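Local coordinates for OBG-type G domain-containing protein (Pyrococcus horikoshii, PDB 2E87), which binds GDP in a P-loop G domain and is probably a GTP-binding protein of the Obg type, its cellular role unknown, at residues K327-I330 / I331-L334; G276-K279 / D280-F283; I219-P222 / G223-R227; A338-V341 / A342-I346. All blocks are in the same frame, centred on the assembly; numbering follows the deposited sequence.

Contact 1: residues K327-I330 / I331-L334; sequences KEEI and IKTL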
ATOM      1  N   LYS A 327      20.620  -6.513  20.533  1.00 43.23           N
ATOM      2  CA  LYS A 327      20.980  -5.434  19.622  1.00 47.20           C
ATOM      3  C   LYS A 327      22.212  -5.872  18.846  1.00 49.63           C
ATOM      4  O   LYS A 327      22.284  -5.736  17.624  1.00 50.53           O
ATOM      5  CB  LYS A 327      21.293  -4.173  20.424  1.00 47.56           C
ATOM      6  CG  LYS A 327      21.031  -2.878  19.706  1.00 53.00           C
ATOM      7  CD  LYS A 327      21.515  -1.707  20.539  1.00 60.48           C
ATOM      8  CE  LYS A 327      20.905  -0.392  20.084  1.00 66.55           C
ATOM      9  NZ  LYS A 327      19.484  -0.286  20.521  1.00 68.95           N
ATOM     10  N   GLU A 328      23.181  -6.409  19.574  1.00 49.94           N
ATOM     11  CA  GLU A 328      24.418  -6.878  18.971  1.00 52.83           C
ATOM     12  C   GLU A 328      24.097  -7.888  17.888  1.00 50.91           C
ATOM     13  O   GLU A 328      24.563  -7.774  16.757  1.00 51.40           O
ATOM     14  CB  GLU A 328      25.306  -7.565  20.015  1.00 60.61           C
ATOM     15  CG  GLU A 328      26.166  -6.665  20.902  1.00 72.58           C
ATOM     16  CD  GLU A 328      26.893  -7.463  22.001  1.00 80.76           C
ATOM     17  OE1 GLU A 328      27.539  -8.495  21.680  1.00 77.56           O
ATOM     18  OE2 GLU A 328      26.819  -7.053  23.183  1.00 81.31           O
ATOM     19  N   GLU A 329      23.303  -8.889  18.252  1.00 48.48           N
ATOM     20  CA  GLU A 329      22.942  -9.947  17.321  1.00 48.47           C
ATOM     21  C   GLU A 329      22.139  -9.426  16.120  1.00 47.91           C
ATOM     22  O   GLU A 329      22.255  -9.969  15.015  1.00 46.28           O
ATOM     23  CB  GLU A 329      22.167 -11.045  18.060  1.00 49.58           C
ATOM     24  CG  GLU A 329      21.852 -12.273  17.223  1.00 54.77           C
ATOM     25  CD  GLU A 329      23.091 -12.888  16.597  1.00 62.98           C
ATOM     26  OE1 GLU A 329      24.103 -13.052  17.316  1.00 67.34           O
ATOM     27  OE2 GLU A 329      23.051 -13.217  15.391  1.00 58.44           O
ATOM     28  N   ILE A 330      21.334  -8.383  16.335  1.00 44.76           N
ATOM     29  CA  ILE A 330      20.535  -7.799  15.253  1.00 42.42           C
ATOM     30  C   ILE A 330      21.499  -7.217  14.241  1.00 43.54           C
ATOM     31  O   ILE A 330      21.417  -7.497  13.049  1.00 38.09           O
ATOM     32  CB  ILE A 330      19.632  -6.661  15.763  1.00 40.87           C
ATOM     33  CG1 ILE A 330      18.504  -7.243  16.607  1.00 32.92           C
ATOM     34  CG2 ILE A 330      19.117  -5.826  14.595  1.00 37.09           C
ATOM     35  CD1 ILE A 330      17.597  -6.188  17.215  1.00 39.87           C
ATOM     36  N   ILE A 331      22.420  -6.407  14.749  1.00 46.53           N
ATOM     37  CA  ILE A 331      23.430  -5.756  13.936  1.00 45.84           C
ATOM     38  C   ILE A 331      24.274  -6.743  13.153  1.00 49.23           C
ATOM     39  O   ILE A 331      24.543  -6.534  11.975  1.00 53.38           O
ATOM     40  CB  ILE A 331      24.347  -4.903  14.810  1.00 49.01           C
ATOM     41  CG1 ILE A 331      23.540  -3.752  15.413  1.00 42.37           C
ATOM     42  CG2 ILE A 331      25.515  -4.398  13.982  1.00 46.83           C
ATOM     43  CD1 ILE A 331      24.079  -3.228  16.703  1.00 46.29           C
ATOM     44  N   LYS A 332      24.693  -7.822  13.797  1.00 51.12           N
ATOM     45  CA  LYS A 332      25.507  -8.813  13.109  1.00 55.60           C
ATOM     46  C   LYS A 332      24.738  -9.486  11.980  1.00 54.86           C
ATOM     47  O   LYS A 332      25.308  -9.847  10.953  1.00 52.86           O
ATOM     48  CB  LYS A 332      25.996  -9.877  14.094  1.00 58.72           C
ATOM     49  CG  LYS A 332      26.671 -11.061  13.419  1.00 65.56           C
ATOM     50  CD  LYS A 332      27.040 -12.144  14.416  1.00 72.53           C
ATOM     51  CE  LYS A 332      27.759 -13.297  13.719  1.00 72.87           C
ATOM     52  NZ  LYS A 332      28.203 -14.321  14.702  1.00 74.84           N
ATOM     53  N   THR A 333      23.436  -9.649  12.178  1.00 54.99           N
ATOM     54  CA  THR A 333      22.590 -10.305  11.193  1.00 52.90           C
ATOM     55  C   THR A 333      22.186  -9.394  10.051  1.00 54.14           C
ATOM     56  O   THR A 333      22.139  -9.821   8.899  1.00 55.42           O
ATOM     57  CB  THR A 333      21.282 -10.837  11.839  1.00 56.61           C
ATOM     58  OG1 THR A 333      21.602 -11.740  12.906  1.00 57.99           O
ATOM     59  CG2 THR A 333      20.426 -11.562  10.805  1.00 49.22           C
ATOM     60  N   LEU A 334      21.915  -8.134  10.364  1.00 50.08           N
ATOM     61  CA  LEU A 334      21.441  -7.217   9.350  1.00 48.69           C
ATOM     62  C   LEU A 334      22.379  -6.159   8.771  1.00 51.97           C
ATOM     63  O   LEU A 334      22.019  -5.511   7.790  1.00 49.17           O
ATOM     64  CB  LEU A 334      20.168  -6.550   9.866  1.00 45.49           C
ATOM     65  CG  LEU A 334      19.033  -7.497  10.283  1.00 44.99           C
ATOM     66  CD1 LEU A 334      17.836  -6.671  10.685  1.00 40.51           C
ATOM     67  CD2 LEU A 334      18.655  -8.438   9.136  1.00 43.62           C
TER
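The carbonyl oxygen of Glu329 is gripped twice by Thr333, one turn further along the helix. Thr333 OG1 donates to Glu329 O at 2.8 Å. Thr333 N reaches Glu329 O at 3.1 Å, from the opposite face of the carbonyl plane. The hydroxyl lies beside its own backbone N (chi1 -57°), which turns it back over the preceding turn. Glu329 bends at chi2 (55°), and its OE2 comes within 3.2 Å of Thr333 OG1. A valine in place of Thr333 would probably leave Glu329 O with the backbone amide alone and OE2 facing a methyl. These residues belong to helix 323-350, the last helix of the chain, which packs against the central sheet. Its inner side carries Ile330 and Leu334, which both lie on Val170 of strand 169-173. Ile330 CG2 and Leu334 CD1 are 4.2 Å apart, and Leu334 N is bonded to Ile330 O at 2.8 Å. Ile331 lies on Phe209 of strand 204-211, and the Lys327 amine makes a cation-pi contact with the same ring. Ile331 CD1 folds back to 3.2 Å from Lys327 O. On the outer side, Glu329 OE1 and Lys332 NZ lie 5.0 Å apart, opposite charges not in contact.

Contact 2: residues G276-K279 / D280-F283; sequences GEFK and DLPF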
ATOM      1  N   GLY A 276       7.383 -21.812  10.466  1.00 47.59           N
ATOM      2  CA  GLY A 276       7.087 -22.477   9.213  1.00 48.05           C
ATOM      3  C   GLY A 276       6.522 -21.551   8.156  1.00 47.04           C
ATOM      4  O   GLY A 276       6.759 -21.758   6.978  1.00 52.34           O
ATOM      5  N   GLU A 277       5.777 -20.533   8.564  1.00 46.70           N
ATOM      6  CA  GLU A 277       5.196 -19.599   7.610  1.00 47.96           C
ATOM      7  C   GLU A 277       6.240 -18.655   7.031  1.00 48.41           C
ATOM      8  O   GLU A 277       6.028 -18.085   5.979  1.00 47.60           O
ATOM      9  CB  GLU A 277       4.091 -18.778   8.275  1.00 54.89           C
ATOM     10  CG  GLU A 277       2.851 -19.576   8.592  1.00 67.07           C
ATOM     11  CD  GLU A 277       2.073 -19.952   7.344  1.00 74.08           C
ATOM     12  OE1 GLU A 277       2.686 -20.447   6.374  1.00 73.83           O
ATOM     13  OE2 GLU A 277       0.840 -19.755   7.335  1.00 83.17           O
ATOM     14  N   PHE A 278       7.363 -18.500   7.718  1.00 45.36           N
ATOM     15  CA  PHE A 278       8.418 -17.609   7.267  1.00 42.96           C
ATOM     16  C   PHE A 278       9.747 -18.338   7.098  1.00 44.58           C
ATOM     17  O   PHE A 278      10.752 -17.926   7.667  1.00 45.70           O
ATOM     18  CB  PHE A 278       8.598 -16.449   8.264  1.00 38.29           C
ATOM     19  CG  PHE A 278       7.386 -15.546   8.391  1.00 39.59           C
ATOM     20  CD1 PHE A 278       6.382 -15.819   9.317  1.00 35.12           C
ATOM     21  CD2 PHE A 278       7.246 -14.424   7.575  1.00 40.10           C
ATOM     22  CE1 PHE A 278       5.258 -14.990   9.428  1.00 40.93           C
ATOM     23  CE2 PHE A 278       6.125 -13.594   7.684  1.00 39.27           C
ATOM     24  CZ  PHE A 278       5.132 -13.877   8.609  1.00 38.91           C
ATOM     25  N   LYS A 279       9.745 -19.406   6.307  1.00 47.94           N
ATOM     26  CA  LYS A 279      10.942 -20.217   6.060  1.00 52.98           C
ATOM     27  C   LYS A 279      12.141 -19.502   5.425  1.00 54.08           C
ATOM     28  O   LYS A 279      13.281 -19.967   5.562  1.00 50.54           O
ATOM     29  CB  LYS A 279      10.578 -21.420   5.187  1.00 57.86           C
ATOM     30  CG  LYS A 279       9.584 -22.379   5.820  1.00 66.35           C
ATOM     31  CD  LYS A 279       9.118 -23.448   4.833  1.00 72.75           C
ATOM     32  CE  LYS A 279       8.107 -24.397   5.477  1.00 78.96           C
ATOM     33  NZ  LYS A 279       7.422 -25.275   4.475  1.00 84.26           N
ATOM     34  N   ASP A 280      11.897 -18.384   4.738  1.00 50.35           N
ATOM     35  CA  ASP A 280      12.985 -17.650   4.084  1.00 52.85           C
ATOM     36  C   ASP A 280      13.570 -16.480   4.865  1.00 50.43           C
ATOM     37  O   ASP A 280      14.361 -15.709   4.330  1.00 46.98           O
ATOM     38  CB  ASP A 280      12.549 -17.157   2.707  1.00 54.62           C
ATOM     39  CG  ASP A 280      12.126 -18.284   1.807  1.00 62.47           C
ATOM     40  OD1 ASP A 280      12.948 -19.206   1.573  1.00 65.08           O
ATOM     41  OD2 ASP A 280      10.967 -18.249   1.342  1.00 60.50           O
ATOM     42  N   LEU A 281      13.181 -16.335   6.123  1.00 49.33           N
ATOM     43  CA  LEU A 281      13.731 -15.264   6.930  1.00 47.37           C
ATOM     44  C   LEU A 281      14.460 -15.854   8.132  1.00 42.81           C
ATOM     45  O   LEU A 281      14.010 -16.835   8.729  1.00 40.41           O
ATOM     46  CB  LEU A 281      12.628 -14.331   7.440  1.00 44.11           C
ATOM     47  CG  LEU A 281      11.721 -13.554   6.478  1.00 50.44           C
ATOM     48  CD1 LEU A 281      10.730 -12.764   7.303  1.00 44.90           C
ATOM     49  CD2 LEU A 281      12.530 -12.615   5.580  1.00 47.78           C
ATOM     50  N   PRO A 282      15.611 -15.276   8.491  1.00 40.75           N
ATOM     51  CA  PRO A 282      16.350 -15.784   9.656  1.00 42.48           C
ATOM     52  C   PRO A 282      15.579 -15.486  10.942  1.00 43.81           C
ATOM     53  O   PRO A 282      14.855 -14.482  11.024  1.00 43.56           O
ATOM     54  CB  PRO A 282      17.673 -15.017   9.599  1.00 39.17           C
ATOM     55  CG  PRO A 282      17.307 -13.748   8.814  1.00 45.06           C
ATOM     56  CD  PRO A 282      16.397 -14.275   7.750  1.00 39.14           C
ATOM     57  N   PHE A 283      15.736 -16.366  11.930  1.00 44.07           N
ATOM     58  CA  PHE A 283      15.091 -16.236  13.241  1.00 40.83           C
ATOM     59  C   PHE A 283      16.111 -16.076  14.372  1.00 45.97           C
ATOM     60  O   PHE A 283      17.230 -16.600  14.325  1.00 47.31           O
ATOM     61  CB  PHE A 283      14.224 -17.458  13.566  1.00 39.62           C
ATOM     62  CG  PHE A 283      12.836 -17.410  12.988  1.00 36.04           C
ATOM     63  CD1 PHE A 283      12.626 -17.521  11.617  1.00 42.56           C
ATOM     64  CD2 PHE A 283      11.734 -17.292  13.823  1.00 34.75           C
ATOM     65  CE1 PHE A 283      11.330 -17.520  11.081  1.00 41.00           C
ATOM     66  CE2 PHE A 283      10.441 -17.286  13.307  1.00 35.64           C
ATOM     67  CZ  PHE A 283      10.236 -17.402  11.930  1.00 39.19           C
TER
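Phe278 meets both Leu281 and Phe283 from the first position of a type I beta turn. The turn runs to Leu281, with Lys279 and Asp280 at its corners. It is closed by Leu281 N, which donates to Phe278 O at 3.3 Å. The bond is nearly straight at the hydrogen (165°), but the donor stands well above the carbonyl plane. Phe278 O also lies in the plane of the Phe283 ring, at its edge, 3.5 Å from Phe283 CE1. Phe283 thus meets the turn with a ring edge at the carbonyl, while its CE1 and CZ lie by Phe278 CB.

The Phe278 side chain runs alongside that of Leu281, both pointing the same way. Leu281 CD1 comes to 3.9 Å from Phe278 CD2. In both residues CG sits beside the backbone N (chi1 -63° for Phe278, -61° for Leu281), and with these torsions the two chains leave the backbone alike and lie side by side. Both reach Ile250 of strand 249-254, and the Phe278 ring also touches Leu243.

Lys279 and Asp280 form the outer corner and are exposed. The Lys279 chain is extended and leads away from the turn. The Asp280 carboxylate folds back beside the preceding peptide, with OD1 at 3.9 Å from Lys279 C. The Phe283 ring also makes an edge-to-face pair with His275. This is a tight helix-to-strand connection: the chain leaves helix 264-277, reverses in a beta turn and enters strand 283-287, as helices and parallel strands follow each other in the P-loop GTPase fold.

Contact 3: residues I219-P222 / G223-R227; sequences IDTP and GLLDR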
ATOM      1  N   ILE A 219       9.572  -3.609  14.532  1.00 33.52           N
ATOM      2  CA  ILE A 219       8.114  -3.603  14.670  1.00 35.59           C
ATOM      3  C   ILE A 219       7.667  -4.816  15.468  1.00 32.57           C
ATOM      4  O   ILE A 219       8.338  -5.844  15.476  1.00 32.07           O
ATOM      5  CB  ILE A 219       7.366  -3.664  13.310  1.00 36.19           C
ATOM      6  CG1 ILE A 219       7.603  -5.012  12.639  1.00 36.50           C
ATOM      7  CG2 ILE A 219       7.826  -2.551  12.400  1.00 35.96           C
ATOM      8  CD1 ILE A 219       6.772  -5.220  11.385  1.00 39.20           C
ATOM      9  N   ASP A 220       6.554  -4.685  16.178  1.00 31.63           N
ATOM     10  CA  ASP A 220       6.019  -5.840  16.899  1.00 36.48           C
ATOM     11  C   ASP A 220       4.748  -6.264  16.165  1.00 37.77           C
ATOM     12  O   ASP A 220       4.245  -5.536  15.296  1.00 28.15           O
ATOM     13  CB  ASP A 220       5.757  -5.547  18.386  1.00 35.44           C
ATOM     14  CG  ASP A 220       4.817  -4.392  18.617  1.00 37.18           C
ATOM     15  OD1 ASP A 220       4.366  -3.740  17.648  1.00 39.99           O
ATOM     16  OD2 ASP A 220       4.537  -4.138  19.804  1.00 38.62           O
ATOM     17  N   THR A 221       4.219  -7.430  16.500  1.00 38.03           N
ATOM     18  CA  THR A 221       3.075  -7.925  15.764  1.00 35.69           C
ATOM     19  C   THR A 221       1.812  -8.266  16.535  1.00 36.42           C
ATOM     20  O   THR A 221       1.166  -9.279  16.260  1.00 36.88           O
ATOM     21  CB  THR A 221       3.515  -9.144  14.968  1.00 37.76           C
ATOM     22  OG1 THR A 221       4.051 -10.126  15.861  1.00 30.64           O
ATOM     23  CG2 THR A 221       4.594  -8.751  13.966  1.00 39.27           C
ATOM     24  N   PRO A 222       1.418  -7.415  17.486  1.00 35.39           N
ATOM     25  CA  PRO A 222       0.194  -7.763  18.221  1.00 33.95           C
ATOM     26  C   PRO A 222      -0.974  -7.944  17.249  1.00 35.89           C
ATOM     27  O   PRO A 222      -1.145  -7.162  16.312  1.00 31.93           O
ATOM     28  CB  PRO A 222      -0.006  -6.567  19.154  1.00 34.44           C
ATOM     29  CG  PRO A 222       0.494  -5.410  18.299  1.00 33.20           C
ATOM     30  CD  PRO A 222       1.763  -5.988  17.659  1.00 37.14           C
ATOM     31  N   GLY A 223      -1.764  -8.984  17.469  1.00 34.36           N
ATOM     32  CA  GLY A 223      -2.897  -9.233  16.606  1.00 36.07           C
ATOM     33  C   GLY A 223      -2.537  -9.873  15.284  1.00 40.06           C
ATOM     34  O   GLY A 223      -3.427 -10.178  14.494  1.00 48.49           O
ATOM     35  N   LEU A 224      -1.247 -10.089  15.044  1.00 36.33           N
ATOM     36  CA  LEU A 224      -0.791 -10.683  13.795  1.00 34.31           C
ATOM     37  C   LEU A 224       0.007 -11.986  13.988  1.00 41.27           C
ATOM     38  O   LEU A 224      -0.340 -13.033  13.427  1.00 34.68           O
ATOM     39  CB  LEU A 224       0.053  -9.655  13.020  1.00 34.25           C
ATOM     40  CG  LEU A 224      -0.600  -8.289  12.685  1.00 42.46           C
ATOM     41  CD1 LEU A 224       0.414  -7.362  12.008  1.00 26.66           C
ATOM     42  CD2 LEU A 224      -1.826  -8.478  11.768  1.00 33.11           C
ATOM     43  N   LEU A 225       1.074 -11.932  14.777  1.00 35.50           N
ATOM     44  CA  LEU A 225       1.882 -13.119  14.990  1.00 38.73           C
ATOM     45  C   LEU A 225       1.856 -13.548  16.442  1.00 39.99           C
ATOM     46  O   LEU A 225       2.835 -14.084  16.962  1.00 39.74           O
ATOM     47  CB  LEU A 225       3.319 -12.868  14.528  1.00 36.66           C
ATOM     48  CG  LEU A 225       3.469 -12.736  13.010  1.00 40.57           C
ATOM     49  CD1 LEU A 225       4.910 -12.449  12.666  1.00 41.26           C
ATOM     50  CD2 LEU A 225       3.012 -14.025  12.326  1.00 38.48           C
ATOM     51  N   ASP A 226       0.710 -13.324  17.080  1.00 41.94           N
ATOM     52  CA  ASP A 226       0.521 -13.663  18.484  1.00 39.79           C
ATOM     53  C   ASP A 226      -0.613 -14.664  18.664  1.00 46.22           C
ATOM     54  O   ASP A 226      -1.168 -14.799  19.754  1.00 44.25           O
ATOM     55  CB  ASP A 226       0.215 -12.399  19.293  1.00 37.11           C
ATOM     56  CG  ASP A 226      -1.064 -11.732  18.859  1.00 35.55           C
ATOM     57  OD1 ASP A 226      -1.458 -10.718  19.480  1.00 34.55           O
ATOM     58  OD2 ASP A 226      -1.672 -12.227  17.894  1.00 41.46           O
ATOM     59  N   ARG A 227      -0.959 -15.354  17.585  1.00 48.32           N
ATOM     60  CA  ARG A 227      -2.017 -16.351  17.627  1.00 49.19           C
ATOM     61  C   ARG A 227      -1.973 -17.242  16.393  1.00 47.76           C
ATOM     62  O   ARG A 227      -1.441 -16.856  15.358  1.00 49.01           O
ATOM     63  CB  ARG A 227      -3.373 -15.674  17.733  1.00 49.80           C
ATOM     64  CG  ARG A 227      -3.755 -14.874  16.528  1.00 59.96           C
ATOM     65  CD  ARG A 227      -4.742 -13.809  16.924  1.00 65.37           C
ATOM     66  NE  ARG A 227      -4.176 -12.957  17.966  1.00 72.70           N
ATOM     67  CZ  ARG A 227      -4.760 -11.862  18.436  1.00 78.38           C
ATOM     68  NH1 ARG A 227      -5.938 -11.474  17.956  1.00 79.91           N
ATOM     69  NH2 ARG A 227      -4.166 -11.153  19.389  1.00 78.37           N
TER
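The carboxylate of Asp226 brings OD1 to 3.6 Å from Pro222 C and is held on both of its faces. Gly223 N donates to Asp226 OD1 at 2.7 Å from above one face. Arg227 NH2 comes to Asp226 OD1 from the other face, also at 2.7 Å. Arg227 NE adds a short but poorly angled, weak bond to OD2 within this salt bridge. The Arg227 guanidinium in turn has Gly223 CA over one face, offset toward the rim.

Pro222 and Gly223 take the two middle places of a type II beta turn. Gly223 has a positive phi (78°), and a beta carbon there would clash with Pro222 O. Thr221 O accepts twice as the chain turns. Leu225 N meets Thr221 O in the carbonyl plane at 3.0 Å, and Leu224 N meets Thr221 O from above that plane at 2.8 Å.

Thr221 OG1 lies between its backbone N and carbonyl carbon (chi1 58°). There it makes a hydrogen bond with Ile172 O and stands 3.1 Å from Leu225 CB. The Thr221 methyl, CG2, touches Leu225 CD1 at 3.9 Å. The sequence Asp220-Thr221-Pro222-Gly223 matches the DxxG (G3) motif of GTPases, which opens switch II next to the nucleotide phosphates.

The segment leaves strand 214-220, and residues 223-227 belong to the loop before helix 234-241. Thr221 and Leu225 pack on Ala173 of strand 169-173. Leu224 turns to Ile204 of strand 204-211, while Asp220 and Asp226 touch the GDP-binding Lys180 at the start of helix 180-187.

Contact 4: residues A338-V341 / A342-I346; sequences AEKV and AREKI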
ATOM      1  N   ALA A 338      22.074  -3.942   5.304  1.00 44.02           N
ATOM      2  CA  ALA A 338      22.031  -2.488   5.439  1.00 46.26           C
ATOM      3  C   ALA A 338      23.024  -1.812   4.486  1.00 48.70           C
ATOM      4  O   ALA A 338      22.723  -0.773   3.898  1.00 43.36           O
ATOM      5  CB  ALA A 338      22.336  -2.090   6.880  1.00 45.72           C
ATOM      6  N   GLU A 339      24.208  -2.405   4.341  1.00 51.60           N
ATOM      7  CA  GLU A 339      25.236  -1.862   3.452  1.00 55.39           C
ATOM      8  C   GLU A 339      24.796  -2.047   2.001  1.00 53.12           C
ATOM      9  O   GLU A 339      24.956  -1.150   1.175  1.00 56.38           O
ATOM     10  CB  GLU A 339      26.586  -2.559   3.703  1.00 54.34           C
ATOM     11  CG  GLU A 339      27.142  -2.314   5.112  1.00 61.80           C
ATOM     12  CD  GLU A 339      28.429  -3.086   5.416  1.00 66.28           C
ATOM     13  OE1 GLU A 339      28.496  -4.301   5.125  1.00 68.36           O
ATOM     14  OE2 GLU A 339      29.369  -2.479   5.969  1.00 69.52           O
ATOM     15  N   LYS A 340      24.226  -3.208   1.703  1.00 52.70           N
ATOM     16  CA  LYS A 340      23.747  -3.499   0.359  1.00 51.32           C
ATOM     17  C   LYS A 340      22.617  -2.554  -0.030  1.00 54.02           C
ATOM     18  O   LYS A 340      22.547  -2.116  -1.170  1.00 48.26           O
ATOM     19  CB  LYS A 340      23.259  -4.946   0.257  1.00 50.90           C
ATOM     20  CG  LYS A 340      22.689  -5.296  -1.101  1.00 58.86           C
ATOM     21  CD  LYS A 340      22.703  -6.799  -1.324  1.00 67.55           C
ATOM     22  CE  LYS A 340      22.417  -7.151  -2.779  1.00 68.84           C
ATOM     23  NZ  LYS A 340      22.799  -8.559  -3.104  1.00 73.79           N
ATOM     24  N   VAL A 341      21.727  -2.257   0.917  1.00 57.24           N
ATOM     25  CA  VAL A 341      20.615  -1.345   0.666  1.00 59.03           C
ATOM     26  C   VAL A 341      21.181   0.036   0.372  1.00 59.79           C
ATOM     27  O   VAL A 341      20.784   0.691  -0.590  1.00 61.38           O
ATOM     28  CB  VAL A 341      19.667  -1.239   1.889  1.00 58.51           C
ATOM     29  CG1 VAL A 341      18.708  -0.074   1.714  1.00 52.64           C
ATOM     30  CG2 VAL A 341      18.875  -2.522   2.041  1.00 59.44           C
ATOM     31  N   ALA A 342      22.113   0.467   1.212  1.00 61.09           N
ATOM     32  CA  ALA A 342      22.744   1.768   1.053  1.00 67.24           C
ATOM     33  C   ALA A 342      23.372   1.912  -0.342  1.00 70.51           C
ATOM     34  O   ALA A 342      23.145   2.911  -1.029  1.00 66.43           O
ATOM     35  CB  ALA A 342      23.803   1.963   2.139  1.00 66.17           C
ATOM     36  N   ARG A 343      24.156   0.916  -0.752  1.00 73.34           N
ATOM     37  CA  ARG A 343      24.798   0.935  -2.063  1.00 79.45           C
ATOM     38  C   ARG A 343      23.765   1.082  -3.163  1.00 80.00           C
ATOM     39  O   ARG A 343      23.846   1.988  -3.992  1.00 82.25           O
ATOM     40  CB  ARG A 343      25.564  -0.360  -2.318  1.00 81.71           C
ATOM     41  CG  ARG A 343      26.738  -0.600  -1.405  1.00 89.27           C
ATOM     42  CD  ARG A 343      27.268  -2.002  -1.629  1.00 92.70           C
ATOM     43  NE  ARG A 343      28.103  -2.452  -0.523  1.00 95.45           N
ATOM     44  CZ  ARG A 343      28.219  -3.724  -0.158  1.00 96.23           C
ATOM     45  NH1 ARG A 343      27.549  -4.664  -0.814  1.00 92.39           N
ATOM     46  NH2 ARG A 343      28.999  -4.054   0.866  1.00 96.92           N
ATOM     47  N   GLU A 344      22.801   0.169  -3.169  1.00 77.97           N
ATOM     48  CA  GLU A 344      21.754   0.176  -4.172  1.00 78.30           C
ATOM     49  C   GLU A 344      21.011   1.506  -4.229  1.00 77.84           C
ATOM     50  O   GLU A 344      20.415   1.836  -5.251  1.00 77.34           O
ATOM     51  CB  GLU A 344      20.784  -0.980  -3.921  1.00 78.62           C
ATOM     52  CG  GLU A 344      21.476  -2.336  -3.926  1.00 81.75           C
ATOM     53  CD  GLU A 344      20.509  -3.504  -3.883  1.00 86.29           C
ATOM     54  OE1 GLU A 344      19.631  -3.527  -2.993  1.00 86.24           O
ATOM     55  OE2 GLU A 344      20.634  -4.406  -4.739  1.00 86.30           O
ATOM     56  N   LYS A 345      21.048   2.274  -3.143  1.00 81.05           N
ATOM     57  CA  LYS A 345      20.385   3.577  -3.140  1.00 82.24           C
ATOM     58  C   LYS A 345      21.232   4.584  -3.920  1.00 80.02           C
ATOM     59  O   LYS A 345      20.703   5.422  -4.649  1.00 80.92           O
ATOM     60  CB  LYS A 345      20.148   4.077  -1.711  1.00 83.42           C
ATOM     61  CG  LYS A 345      19.395   5.400  -1.667  1.00 88.70           C
ATOM     62  CD  LYS A 345      18.606   5.565  -0.385  1.00 92.48           C
ATOM     63  CE  LYS A 345      17.728   6.801  -0.451  1.00 93.50           C
ATOM     64  NZ  LYS A 345      16.869   6.932   0.757  1.00 97.74           N
ATOM     65  N   ILE A 346      22.550   4.496  -3.763  1.00 79.55           N
ATOM     66  CA  ILE A 346      23.472   5.375  -4.474  1.00 78.73           C
ATOM     67  C   ILE A 346      23.482   4.967  -5.944  1.00 79.08           C
ATOM     68  O   ILE A 346      23.743   5.779  -6.830  1.00 79.10           O
ATOM     69  CB  ILE A 346      24.901   5.263  -3.891  1.00 77.14           C
ATOM     70  CG1 ILE A 346      24.946   5.938  -2.522  1.00 76.50           C
ATOM     71  CG2 ILE A 346      25.914   5.892  -4.830  1.00 74.73           C
ATOM     72  CD1 ILE A 346      24.516   7.394  -2.537  1.00 71.20           C
TER
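Arg343 lies back along the previous helical turn, its guanidinium with one face over Glu339 CB and Lys340 N. The contact is one stretch of helix 323-350, the long C-terminal helix. Its tight part is the backbone and the first side-chain carbons. Arg343 N bonds to Glu339 O at 2.9 Å, and Glu344 N bonds to Lys340 O at 3.0 Å with an almost straight N-H (171°). Ala342 N closes on Ala338 O in the same way. The next bond, from Lys345 N to Val341 O, is weak. Ala338 is the buried residue of this stretch and rests on Phe214 and Tyr216 of strand 214-220.

The outer side is looser and largely exposed, and it is made of charged chains that come near each other without salt bridges. Glu339 OE1 is 4.3 Å from Arg343 NH2 but well out of the guanidinium plane, with no N-H aimed at it. Lys340 and Glu344 cross at an angle, and Lys340 NZ stays 5.0 Å from Glu344 OE2. An alanine in place of Glu344 would probably leave Lys340 without its nearby opposite charge and free its chain to move. The Lys345 amine has a long, weak ion pair with Glu166. Close packing returns at the root of Glu344, where CG sits beside the backbone N (chi1 -58°) and lies 3.0 Å from Lys340 O.

In the fold
From the N terminus, the helical part of the chain comes first and the G domain follows. Contact 3 turns the chain where strand 214-220 ends beside the nucleotide. Contact 2 closes the turn between helix 264-277 and strand 283-287. Contacts 1 and 4 then follow on helix 323-350, their centres about 17 Å apart. All four run in series; none nests or crosses. Contact 3 touches contact 2 through Leu225 CD2 and Phe278 CE1, 3.8 Å apart. Contact 2 meets contact 1 where Pro282 CG and Thr333 CG2 are 4.3 Å apart. Packing thus runs from the switch loop to the last helix, along which contact 4 lies further from the GDP.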